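PDB 5Z87: EmGH1 from Erythrobacter marinus, which probably hydrolyses terminal beta-glucosidic bonds as a family 3 glycoside hydrolase, and may also act on beta-xylosides and alpha-L-arabinofuranosides. Local coordinates for residues V458-A462 with E605-H609; V434-V440 with D524-M530; Q481-I485 with I558-L564; N181-C185 with E195-E199. One frame throughout, in Å; residues are numbered along the deposited sequence.

Contact 1: residues V458-A462 with E605-H609; sequences VGVSA and EQGGH
Glu-605 opens the second segment with its CA-to-CB bond pointing sideways (chi1 p), and its CB meets Val-458 O at 3.4 Å. Its carbonyl oxygen accepts a hydrogen bond from Val-460 N (Val-460 N to Glu-605 O, 2.7 Å), while the carboxylate turns to Arg-401 in a salt bridge and to the backbone N of Gln-142. The CA atoms of Gly-459 and Glu-605 are 4.0 Å apart; Gly-459 is extended (phi 175°, psi -170°), and a CB there would stand 2.9 Å from Glu-605 CA, a clash. Gln-606 takes the N-cap position of helix 607-615. Its first turn begins with Gly-607. Gly-608, having no side chain, lies directly against the backbone of the first segment: Gly-608 N donates to Val-460 O at 2.9 Å. Gly-608 CA makes a CA-H...O contact of 3.2 Å with Ser-461 O. An ideal CB on Gly-608 would lie 2.0 Å from Ser-461 O, so this approach requires glycine. His-609 (chi1 m) finishes the segment with one ring face against Val-460, whose t rotamer puts CG1 3.7 Å from the ring centroid, 14° off the normal, a CH-pi contact. Together these bonds tie an extended loop to a helix N-terminus. Ser-461 N-caps helix 462-473, its OG bonded to Glu-464 N, so two C-terminal-domain helices start side by side, and helix 403-416 touches Glu-605, Gln-606 and His-609.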
loop_
_atom_site.group_PDB
_atom_site.type_symbol
_atom_site.label_atom_id
_atom_site.label_comp_id
_atom_site.label_asym_id
_atom_site.label_seq_id
_atom_site.Cartn_x
_atom_site.Cartn_y
_atom_site.Cartn_z
ATOM N N VAL A 458 1.034 30.385 20.430
ATOM C CA VAL A 458 0.448 31.133 21.534
ATOM C C VAL A 458 -0.761 30.353 22.027
ATOM O O VAL A 458 -1.716 30.148 21.269
ATOM C CB VAL A 458 0.026 32.552 21.102
ATOM C CG1 VAL A 458 -0.635 33.294 22.256
ATOM C CG2 VAL A 458 1.223 33.342 20.571
ATOM N N GLY A 459 -0.736 29.931 23.287
ATOM C CA GLY A 459 -1.882 29.227 23.832
ATOM C C GLY A 459 -1.616 28.725 25.230
ATOM O O GLY A 459 -0.609 29.068 25.857
ATOM N N VAL A 460 -2.542 27.904 25.716
ATOM C CA VAL A 460 -2.516 27.404 27.088
ATOM C C VAL A 460 -2.043 25.958 27.062
ATOM O O VAL A 460 -2.787 25.060 26.655
ATOM C CB VAL A 460 -3.890 27.526 27.758
ATOM C CG1 VAL A 460 -3.859 26.882 29.120
ATOM C CG2 VAL A 460 -4.294 28.992 27.874
ATOM N N SER A 461 -0.814 25.723 27.521
ATOM C CA SER A 461 -0.263 24.377 27.558
ATOM C C SER A 461 -1.001 23.521 28.590
ATOM O O SER A 461 -1.777 24.014 29.416
ATOM C CB SER A 461 1.228 24.408 27.900
ATOM O OG SER A 461 1.427 24.773 29.260
ATOM N N ALA A 462 -0.738 22.211 28.539
ATOM C CA ALA A 462 -1.315 21.302 29.525
ATOM C C ALA A 462 -0.895 21.697 30.938
ATOM O O ALA A 462 -1.731 21.779 31.846
ATOM C CB ALA A 462 -0.905 19.857 29.211
ATOM N N GLU A 605 -5.581 26.466 21.108
ATOM C CA GLU A 605 -4.896 27.402 21.991
ATOM C C GLU A 605 -5.499 27.438 23.391
ATOM O O GLU A 605 -4.817 27.844 24.335
ATOM C CB GLU A 605 -4.878 28.799 21.365
ATOM C CG GLU A 605 -6.241 29.408 21.150
ATOM C CD GLU A 605 -6.166 30.917 20.987
ATOM O OE1 GLU A 605 -5.651 31.389 19.943
ATOM O OE2 GLU A 605 -6.604 31.629 21.917
ATOM N N GLN A 606 -6.741 27.003 23.549
ATOM C CA GLN A 606 -7.355 26.833 24.857
ATOM C C GLN A 606 -7.274 25.386 25.351
ATOM O O GLN A 606 -7.976 25.022 26.299
ATOM C CB GLN A 606 -8.811 27.304 24.814
ATOM C CG GLN A 606 -8.960 28.803 24.544
ATOM C CD GLN A 606 -8.145 29.673 25.507
ATOM O OE1 GLN A 606 -8.285 29.563 26.724
ATOM N NE2 GLN A 606 -7.286 30.540 24.958
ATOM N N GLY A 607 -6.416 24.563 24.744
ATOM C CA GLY A 607 -6.462 23.131 25.013
ATOM C C GLY A 607 -6.117 22.772 26.447
ATOM O O GLY A 607 -6.721 21.867 27.031
ATOM N N GLY A 608 -5.145 23.470 27.033
ATOM C CA GLY A 608 -4.744 23.176 28.400
ATOM C C GLY A 608 -5.896 23.255 29.383
ATOM O O GLY A 608 -5.984 22.449 30.312
ATOM N N HIS A 609 -6.801 24.218 29.184
ATOM C CA HIS A 609 -7.966 24.325 30.062
ATOM C C HIS A 609 -8.946 23.184 29.820
ATOM O O HIS A 609 -9.526 22.641 30.771
ATOM C CB HIS A 609 -8.672 25.675 29.863
ATOM C CG HIS A 609 -7.834 26.865 30.234
ATOM N ND1 HIS A 609 -7.242 27.003 31.472
ATOM C CD2 HIS A 609 -7.510 27.980 29.538
ATOM C CE1 HIS A 609 -6.574 28.142 31.514
ATOM N NE2 HIS A 609 -6.722 28.755 30.353
#

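Contact 2: residues V434-V440 with D524-M530; sequences VRKMLVV and DCDVIVM
Leu-438 (chi1 t, chi2 p) lays CB 3.7 Å from Cys-525 SG and CD2 4.2 Å from Ile-528 CG2. It belongs to strand 436-440, which runs parallel to strand 527-530 at an axis separation of 4.7 Å and a crossing angle of -18°. The register pairs Met-437 with Val-527, Leu-438 with Ile-528, Val-439 with Val-529 and Val-440 with Met-530, at CA-CA distances of 4.7 to 5.1 Å. Parallel bonding follows: Leu-438 N to Val-527 O (2.8 Å), Val-529 N to Leu-438 O (2.8 Å), Val-440 N to Val-529 O (3.1 Å). One face carries Leu-438, Ile-528, Val-440 and Met-530; on the other, Met-437 SD reaches Val-529 CG2 at 4.0 Å. Where strand 436-440 begins, the Asp-526 carboxylate accepts from two successive amides, Arg-435 N to Asp-526 OD2 at 3.0 Å and Lys-436 N to Asp-526 OD1 at 2.8 Å. Lys-436 NZ meets Asp-524 OD1 in a very short 2.3 Å salt bridge and has a second acid partner in Glu-478. This is the regular pairing of neighbouring parallel strands in the family 3 C-terminal alpha/beta sandwich domain: inner strands flanked by 476-480 and 574-580, with helices 508-522 and 561-569 packed on the Leu-438, Ile-528 and Val-440 face.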
loop_
_atom_site.group_PDB
_atom_site.type_symbol
_atom_site.label_atom_id
_atom_site.label_comp_id
_atom_site.label_asym_id
_atom_site.label_seq_id
_atom_site.Cartn_x
_atom_site.Cartn_y
_atom_site.Cartn_z
ATOM N N VAL A 434 -6.987 15.694 45.725
ATOM C CA VAL A 434 -5.629 15.744 45.201
ATOM C C VAL A 434 -4.817 16.687 46.070
ATOM O O VAL A 434 -5.304 17.754 46.461
ATOM C CB VAL A 434 -5.624 16.196 43.725
ATOM C CG1 VAL A 434 -4.197 16.393 43.220
ATOM C CG2 VAL A 434 -6.373 15.194 42.852
ATOM N N ARG A 435 -3.583 16.300 46.384
ATOM C CA ARG A 435 -2.688 17.183 47.114
ATOM C C ARG A 435 -1.537 17.697 46.259
ATOM O O ARG A 435 -1.341 18.911 46.160
ATOM C CB ARG A 435 -2.137 16.485 48.374
ATOM C CG ARG A 435 -0.810 17.086 48.860
ATOM C CD ARG A 435 -0.359 16.584 50.242
ATOM N NE ARG A 435 0.663 15.534 50.170
ATOM C CZ ARG A 435 1.877 15.671 49.632
ATOM N NH1 ARG A 435 2.268 16.827 49.110
ATOM N NH2 ARG A 435 2.713 14.640 49.621
ATOM N N LYS A 436 -0.765 16.817 45.625
ATOM C CA LYS A 436 0.399 17.248 44.850
ATOM C C LYS A 436 0.470 16.453 43.552
ATOM O O LYS A 436 0.758 15.252 43.570
ATOM C CB LYS A 436 1.685 17.088 45.653
ATOM C CG LYS A 436 2.869 17.822 45.055
ATOM C CD LYS A 436 4.137 17.580 45.860
ATOM C CE LYS A 436 5.235 18.555 45.462
ATOM N NZ LYS A 436 6.334 17.899 44.694
ATOM N N MET A 437 0.244 17.131 42.427
ATOM C CA MET A 437 0.220 16.507 41.109
ATOM C C MET A 437 1.488 16.845 40.339
ATOM O O MET A 437 1.855 18.020 40.228
ATOM C CB MET A 437 -1.007 16.964 40.323
ATOM C CG MET A 437 -0.924 16.658 38.838
ATOM S SD MET A 437 -2.157 17.534 37.866
ATOM C CE MET A 437 -3.710 16.951 38.522
ATOM N N LEU A 438 2.158 15.816 39.819
ATOM C CA LEU A 438 3.284 15.994 38.909
ATOM C C LEU A 438 2.773 16.022 37.471
ATOM O O LEU A 438 2.124 15.070 37.026
ATOM C CB LEU A 438 4.300 14.867 39.068
ATOM C CG LEU A 438 5.379 14.810 37.980
ATOM C CD1 LEU A 438 6.327 16.002 38.082
ATOM C CD2 LEU A 438 6.149 13.506 38.026
ATOM N N VAL A 439 3.053 17.110 36.758
ATOM C CA VAL A 439 2.772 17.225 35.330
ATOM C C VAL A 439 4.100 17.085 34.602
ATOM O O VAL A 439 4.996 17.918 34.777
ATOM C CB VAL A 439 2.085 18.560 34.996
ATOM C CG1 VAL A 439 1.794 18.665 33.504
ATOM C CG2 VAL A 439 0.793 18.697 35.787
ATOM N N VAL A 440 4.238 16.028 33.796
ATOM C CA VAL A 440 5.533 15.610 33.266
ATOM C C VAL A 440 5.389 15.144 31.822
ATOM O O VAL A 440 4.379 14.541 31.442
ATOM C CB VAL A 440 6.134 14.492 34.145
ATOM C CG1 VAL A 440 5.075 13.447 34.423
ATOM C CG2 VAL A 440 7.337 13.845 33.475
ATOM N N ASP A 524 6.911 12.318 45.986
ATOM C CA ASP A 524 6.012 13.022 46.893
ATOM C C ASP A 524 4.680 13.398 46.247
ATOM O O ASP A 524 3.850 14.043 46.899
ATOM C CB ASP A 524 6.700 14.274 47.455
ATOM C CG ASP A 524 7.492 15.032 46.402
ATOM O OD1 ASP A 524 6.918 15.915 45.730
ATOM O OD2 ASP A 524 8.694 14.728 46.234
ATOM N N CYS A 525 4.442 12.994 45.003
ATOM C CA CYS A 525 3.215 13.342 44.301
ATOM C C CYS A 525 2.238 12.174 44.345
ATOM O O CYS A 525 2.627 11.026 44.114
ATOM C CB CYS A 525 3.521 13.731 42.858
ATOM S SG CYS A 525 4.691 15.121 42.718
ATOM N N ASP A 526 0.974 12.468 44.657
ATOM C CA ASP A 526 -0.052 11.433 44.658
ATOM C C ASP A 526 -0.688 11.206 43.290
ATOM O O ASP A 526 -1.293 10.151 43.082
ATOM C CB ASP A 526 -1.155 11.757 45.675
ATOM C CG ASP A 526 -1.514 13.217 45.701
ATOM O OD1 ASP A 526 -0.578 14.034 45.759
ATOM O OD2 ASP A 526 -2.724 13.547 45.676
ATOM N N VAL A 527 -0.564 12.155 42.359
ATOM C CA VAL A 527 -1.081 12.026 40.997
ATOM C C VAL A 527 0.020 12.398 40.009
ATOM O O VAL A 527 0.706 13.414 40.189
ATOM C CB VAL A 527 -2.319 12.913 40.772
ATOM C CG1 VAL A 527 -2.758 12.853 39.315
ATOM C CG2 VAL A 527 -3.439 12.500 41.691
ATOM N N ILE A 528 0.190 11.576 38.971
ATOM C CA ILE A 528 1.127 11.830 37.878
ATOM C C ILE A 528 0.327 11.942 36.583
ATOM O O ILE A 528 -0.461 11.044 36.260
ATOM C CB ILE A 528 2.176 10.711 37.759
ATOM C CG1 ILE A 528 2.926 10.512 39.073
ATOM C CG2 ILE A 528 3.147 10.988 36.620
ATOM C CD1 ILE A 528 3.867 9.344 39.009
ATOM N N VAL A 529 0.520 13.034 35.847
ATOM C CA VAL A 529 -0.157 13.251 34.567
ATOM C C VAL A 529 0.918 13.346 33.499
ATOM O O VAL A 529 1.671 14.329 33.458
ATOM C CB VAL A 529 -1.033 14.507 34.566
ATOM C CG1 VAL A 529 -1.523 14.777 33.164
ATOM C CG2 VAL A 529 -2.209 14.352 35.513
ATOM N N MET A 530 0.993 12.329 32.634
ATOM C CA MET A 530 2.024 12.253 31.605
ATOM C C MET A 530 1.499 12.838 30.295
ATOM O O MET A 530 0.445 12.419 29.796
ATOM C CB MET A 530 2.472 10.809 31.410
ATOM C CG MET A 530 2.626 10.060 32.729
ATOM S SD MET A 530 3.426 8.464 32.546
ATOM C CE MET A 530 2.104 7.489 31.809
#

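Contact 3: residues Q481-I485 with I558-L564; sequences QGCAI and IGEQNEL
Cys-483, Ile-485 and Leu-564 lose the most surface here, 69, 59 and 55 Å², in a contact that has no direct hydrogen bond between its segments. Cys-483, extended (phi -160°, psi 165°) with chi1 p, points its CB toward the start of helix 561-569: SG lies 3.7 Å from Gln-561 CG and 3.9 Å from Leu-564 CD2. The leucine, chi1 t and chi2 p, also sets CD1 3.7 Å from Gly-482 CA. At phi 83° and psi -72° Gly-482 has a backbone that calls for glycine, and an ideal CB would sit 2.8 Å from Leu-564 CD2. Ile-485 (chi1 m, chi2 t) touches the other end, with CG2 3.7 Å from Ile-558 CG2 and CG1 3.7 Å from Gln-561 NE2. That amide is held in place by its bond to Ile-558 O (NE2 to O, 3.1 Å) and by OE1, which accepts from Gly-533 N. Residues 558-561 form a type II' turn with Gly-559 at positive phi, and Glu-560 is the helix N-cap. One water joins the segments: it donates to Ala-484 O at 3.0 Å and accepts from Glu-560 N at 2.8 Å, with a weak bond to Ile-558 O. Ile-558 also packs on Phe-653 of the second subunit. The arrangement is characteristic of an alpha/beta sandwich, in which the loop leaving the C-terminal end of edge strand 476-480 meets the N-terminus of a helix covering the sheet.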
loop_
_atom_site.group_PDB
_atom_site.type_symbol
_atom_site.label_atom_id
_atom_site.label_comp_id
_atom_site.label_asym_id
_atom_site.label_seq_id
_atom_site.Cartn_x
_atom_site.Cartn_y
_atom_site.Cartn_z
ATOM N N GLN A 481 10.368 17.890 33.093
ATOM C CA GLN A 481 10.482 17.651 31.656
ATOM C C GLN A 481 10.150 16.196 31.307
ATOM O O GLN A 481 9.382 15.924 30.373
ATOM C CB GLN A 481 11.892 18.027 31.190
ATOM C CG GLN A 481 12.169 17.794 29.714
ATOM C CD GLN A 481 11.375 18.718 28.808
ATOM O OE1 GLN A 481 10.918 19.789 29.223
ATOM N NE2 GLN A 481 11.202 18.302 27.559
ATOM N N GLY A 482 10.700 15.246 32.066
ATOM C CA GLY A 482 10.478 13.837 31.795
ATOM C C GLY A 482 11.426 13.325 30.730
ATOM O O GLY A 482 12.357 12.575 31.031
ATOM N N CYS A 483 11.190 13.730 29.480
ATOM C CA CYS A 483 12.115 13.501 28.376
ATOM C C CYS A 483 11.790 14.494 27.269
ATOM O O CYS A 483 10.733 15.132 27.268
ATOM C CB CYS A 483 12.040 12.063 27.849
ATOM S SG CYS A 483 10.473 11.677 26.990
ATOM N N ALA A 484 12.721 14.621 26.330
ATOM C CA ALA A 484 12.545 15.436 25.140
ATOM C C ALA A 484 12.305 14.532 23.938
ATOM O O ALA A 484 12.849 13.427 23.857
ATOM C CB ALA A 484 13.771 16.326 24.884
ATOM N N ILE A 485 11.475 15.009 23.007
ATOM C CA ILE A 485 11.262 14.327 21.732
ATOM C C ILE A 485 12.325 14.807 20.753
ATOM O O ILE A 485 13.119 14.019 20.220
ATOM C CB ILE A 485 9.840 14.581 21.198
ATOM C CG1 ILE A 485 8.806 13.886 22.093
ATOM C CG2 ILE A 485 9.718 14.138 19.742
ATOM C CD1 ILE A 485 7.371 14.277 21.809
ATOM N N ILE A 558 7.643 8.033 19.771
ATOM C CA ILE A 558 9.032 8.089 19.336
ATOM C C ILE A 558 9.944 8.241 20.547
ATOM O O ILE A 558 9.574 8.840 21.567
ATOM C CB ILE A 558 9.228 9.231 18.319
ATOM C CG1 ILE A 558 10.588 9.114 17.649
ATOM C CG2 ILE A 558 9.090 10.601 18.983
ATOM C CD1 ILE A 558 10.670 9.931 16.381
ATOM N N GLY A 559 11.132 7.644 20.444
ATOM C CA GLY A 559 12.207 7.936 21.382
ATOM C C GLY A 559 12.035 7.246 22.725
ATOM O O GLY A 559 11.744 6.044 22.804
ATOM N N GLU A 560 12.221 8.018 23.802
ATOM C CA GLU A 560 12.299 7.483 25.153
ATOM C C GLU A 560 11.020 7.678 25.934
ATOM O O GLU A 560 11.023 7.489 27.153
ATOM C CB GLU A 560 13.461 8.125 25.917
ATOM C CG GLU A 560 14.816 7.565 25.537
ATOM C CD GLU A 560 15.203 7.947 24.131
ATOM O OE1 GLU A 560 15.224 9.158 23.830
ATOM O OE2 GLU A 560 15.466 7.036 23.322
ATOM N N GLN A 561 9.932 8.055 25.268
ATOM C CA GLN A 561 8.705 8.363 25.992
ATOM C C GLN A 561 8.116 7.125 26.661
ATOM O O GLN A 561 7.532 7.224 27.745
ATOM C CB GLN A 561 7.680 8.981 25.048
ATOM C CG GLN A 561 8.031 10.364 24.497
ATOM C CD GLN A 561 6.954 10.832 23.538
ATOM O OE1 GLN A 561 5.921 11.357 23.957
ATOM N NE2 GLN A 561 7.162 10.583 22.249
ATOM N N ASN A 562 8.223 5.956 26.021
ATOM C CA ASN A 562 7.726 4.743 26.663
ATOM C C ASN A 562 8.568 4.401 27.881
ATOM O O ASN A 562 8.029 4.021 28.924
ATOM C CB ASN A 562 7.706 3.573 25.675
ATOM C CG ASN A 562 6.614 3.713 24.633
ATOM O OD1 ASN A 562 5.532 4.229 24.916
ATOM N ND2 ASN A 562 6.898 3.267 23.420
ATOM N N GLU A 563 9.892 4.536 27.759
ATOM C CA GLU A 563 10.774 4.401 28.913
ATOM C C GLU A 563 10.313 5.296 30.055
ATOM O O GLU A 563 10.130 4.834 31.188
ATOM C CB GLU A 563 12.214 4.730 28.511
ATOM C CG GLU A 563 13.247 4.269 29.520
ATOM C CD GLU A 563 14.663 4.362 29.000
ATOM O OE1 GLU A 563 14.844 4.383 27.758
ATOM O OE2 GLU A 563 15.597 4.405 29.838
ATOM N N LEU A 564 10.081 6.580 29.764
ATOM C CA LEU A 564 9.624 7.499 30.803
ATOM C C LEU A 564 8.304 7.036 31.404
ATOM O O LEU A 564 8.121 7.076 32.629
ATOM C CB LEU A 564 9.480 8.911 30.230
ATOM C CG LEU A 564 8.676 9.915 31.064
ATOM C CD1 LEU A 564 9.432 10.317 32.351
ATOM C CD2 LEU A 564 8.305 11.143 30.231
HETATM O O HOH W 1 11.708 10.699 23.368
#

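Contact 4: residues N181-C185 with E195-E199; sequences NIDIC and ETWGE
The loop that follows strand 176-177 in the TIM-barrel-type N-terminal domain of this family 3 glycoside hydrolase curls round here so that two parts of it pack together, beside the pocket that holds a bound dithiothreitol. The two segments, neither forming a regular helix or strand, run in roughly the same direction (43° apart), with CA atoms closest at Cys-185 and Glu-199 (4.6 Å). Asn-181 (chi1 t) starts an Asx turn, its OD1 accepting from Asp-183 N at 3.0 Å, while ND2 donates to Glu-195 OE2 at 3.1 Å. Glu-195 OE1 pairs with Arg-192 and Asp-183 OD2 with His-234, both partners being pocket residues; the Glu-195 side chain is about 5 Å from the ligand. Two waters bridge the middle. One donates to Asn-181 O (2.8 Å) and Asp-183 O (2.7 Å) and accepts from Trp-197 N (2.9 Å); the other donates to Asn-181 O (2.7 Å) and Glu-195 O (2.8 Å) and accepts from Trp-197 NE1 (3.1 Å). The Trp-197 side chain touches both helix 146-150 and helix 201-216. Gly-198, at phi 110° and psi -162°, adopts a conformation that demands glycine, and its carbonyl closes the other end: Cys-185 N donates to Gly-198 O at 2.8 Å, with an N-H...O angle of 168°.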
loop_
_atom_site.group_PDB
_atom_site.type_symbol
_atom_site.label_atom_id
_atom_site.label_comp_id
_atom_site.label_asym_id
_atom_site.label_seq_id
_atom_site.Cartn_x
_atom_site.Cartn_y
_atom_site.Cartn_z
ATOM N N ASN A 181 -8.374 21.084 3.715
ATOM C CA ASN A 181 -7.780 19.837 3.256
ATOM C C ASN A 181 -8.834 18.755 3.431
ATOM O O ASN A 181 -9.231 18.446 4.558
ATOM C CB ASN A 181 -6.518 19.554 4.066
ATOM C CG ASN A 181 -5.852 18.221 3.710
ATOM O OD1 ASN A 181 -6.510 17.190 3.537
ATOM N ND2 ASN A 181 -4.524 18.243 3.626
ATOM N N ILE A 182 -9.310 18.185 2.329
ATOM C CA ILE A 182 -10.322 17.151 2.449
ATOM C C ILE A 182 -9.804 15.855 1.838
ATOM O O ILE A 182 -10.567 15.075 1.260
ATOM C CB ILE A 182 -11.651 17.595 1.826
ATOM C CG1 ILE A 182 -11.470 18.021 0.368
ATOM C CG2 ILE A 182 -12.214 18.751 2.639
ATOM C CD1 ILE A 182 -12.785 18.498 -0.279
ATOM N N ASP A 183 -8.501 15.619 1.980
ATOM C CA ASP A 183 -7.918 14.322 1.672
ATOM C C ASP A 183 -8.400 13.275 2.675
ATOM O O ASP A 183 -8.923 13.593 3.748
ATOM C CB ASP A 183 -6.387 14.405 1.690
ATOM C CG ASP A 183 -5.843 15.432 0.686
ATOM O OD1 ASP A 183 -6.329 15.435 -0.470
ATOM O OD2 ASP A 183 -4.947 16.237 1.049
ATOM N N ILE A 184 -8.221 12.010 2.311
ATOM C CA ILE A 184 -8.622 10.875 3.133
ATOM C C ILE A 184 -7.367 10.305 3.767
ATOM O O ILE A 184 -6.398 9.995 3.063
ATOM C CB ILE A 184 -9.337 9.807 2.288
ATOM C CG1 ILE A 184 -10.373 10.462 1.366
ATOM C CG2 ILE A 184 -9.958 8.724 3.169
ATOM C CD1 ILE A 184 -11.537 11.117 2.112
ATOM N N CYS A 185 -7.372 10.171 5.094
ATOM C CA CYS A 185 -6.212 9.633 5.809
ATOM C C CYS A 185 -6.348 8.119 5.872
ATOM O O CYS A 185 -6.943 7.574 6.797
ATOM C CB CYS A 185 -6.094 10.219 7.213
ATOM S SG CYS A 185 -4.604 9.568 8.102
ATOM N N GLU A 195 -3.828 17.185 9.104
ATOM C CA GLU A 195 -4.586 18.178 8.357
ATOM C C GLU A 195 -5.925 17.660 7.861
ATOM O O GLU A 195 -6.741 18.476 7.402
ATOM C CB GLU A 195 -3.800 18.664 7.148
ATOM C CG GLU A 195 -2.409 19.107 7.443
ATOM C CD GLU A 195 -1.750 19.643 6.190
ATOM O OE1 GLU A 195 -0.499 19.719 6.166
ATOM O OE2 GLU A 195 -2.504 19.960 5.228
ATOM N N THR A 196 -6.161 16.344 7.926
ATOM C CA THR A 196 -7.357 15.733 7.372
ATOM C C THR A 196 -8.383 15.496 8.465
ATOM O O THR A 196 -8.098 15.604 9.655
ATOM C CB THR A 196 -7.039 14.394 6.695
ATOM O OG1 THR A 196 -6.790 13.394 7.703
ATOM C CG2 THR A 196 -5.865 14.534 5.778
ATOM N N TRP A 197 -9.583 15.119 8.033
ATOM C CA TRP A 197 -10.674 14.776 8.930
ATOM C C TRP A 197 -10.850 13.268 9.073
ATOM O O TRP A 197 -11.928 12.796 9.442
ATOM C CB TRP A 197 -11.956 15.469 8.458
ATOM C CG TRP A 197 -11.780 16.978 8.597
ATOM C CD1 TRP A 197 -11.007 17.781 7.811
ATOM C CD2 TRP A 197 -12.303 17.825 9.637
ATOM N NE1 TRP A 197 -11.038 19.074 8.272
ATOM C CE2 TRP A 197 -11.836 19.132 9.384
ATOM C CE3 TRP A 197 -13.148 17.610 10.738
ATOM C CZ2 TRP A 197 -12.179 20.222 10.199
ATOM C CZ3 TRP A 197 -13.494 18.695 11.534
ATOM C CH2 TRP A 197 -13.007 19.982 11.262
ATOM N N GLY A 198 -9.810 12.503 8.812
ATOM C CA GLY A 198 -9.835 11.097 9.132
ATOM C C GLY A 198 -9.892 10.220 7.903
ATOM O O GLY A 198 -9.598 10.641 6.781
ATOM N N GLU A 199 -10.288 8.968 8.132
ATOM C CA GLU A 199 -10.337 7.957 7.089
ATOM C C GLU A 199 -11.722 7.779 6.470
ATOM O O GLU A 199 -11.838 7.129 5.427
ATOM C CB GLU A 199 -9.859 6.603 7.658
ATOM C CG GLU A 199 -10.859 5.905 8.600
ATOM C CD GLU A 199 -10.271 4.670 9.311
ATOM O OE1 GLU A 199 -9.053 4.669 9.598
ATOM O OE2 GLU A 199 -11.034 3.711 9.589
HETATM O O HOH W 2 -9.836 15.744 5.165
HETATM O O HOH W 3 -8.799 20.224 6.521
HETATM O O HOH W 4 -5.975 5.687 8.854
#

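Contact 4 comes first along the chain, in the N-terminal barrel domain beside the ligand pocket; the other three lie in the C-terminal domain, their centres 24 to 36 Å from it. Contacts 1 and 2 interleave along the chain, as do contacts 2 and 3, whereas contact 3 is nested within the loop closed by contact 1. Contacts 2 and 3 touch, Val-440 CG2 lying 3.6 Å from Gly-482 CA, and centre to centre they are 18 Å apart. Strand 527-533 of contact 2 leads on to helix 561-569 of contact 3. Contact 1, 19 Å from contact 2 between centres, joins loop and helix starts of the same domain, so distant sequence is knitted into one alpha/beta unit.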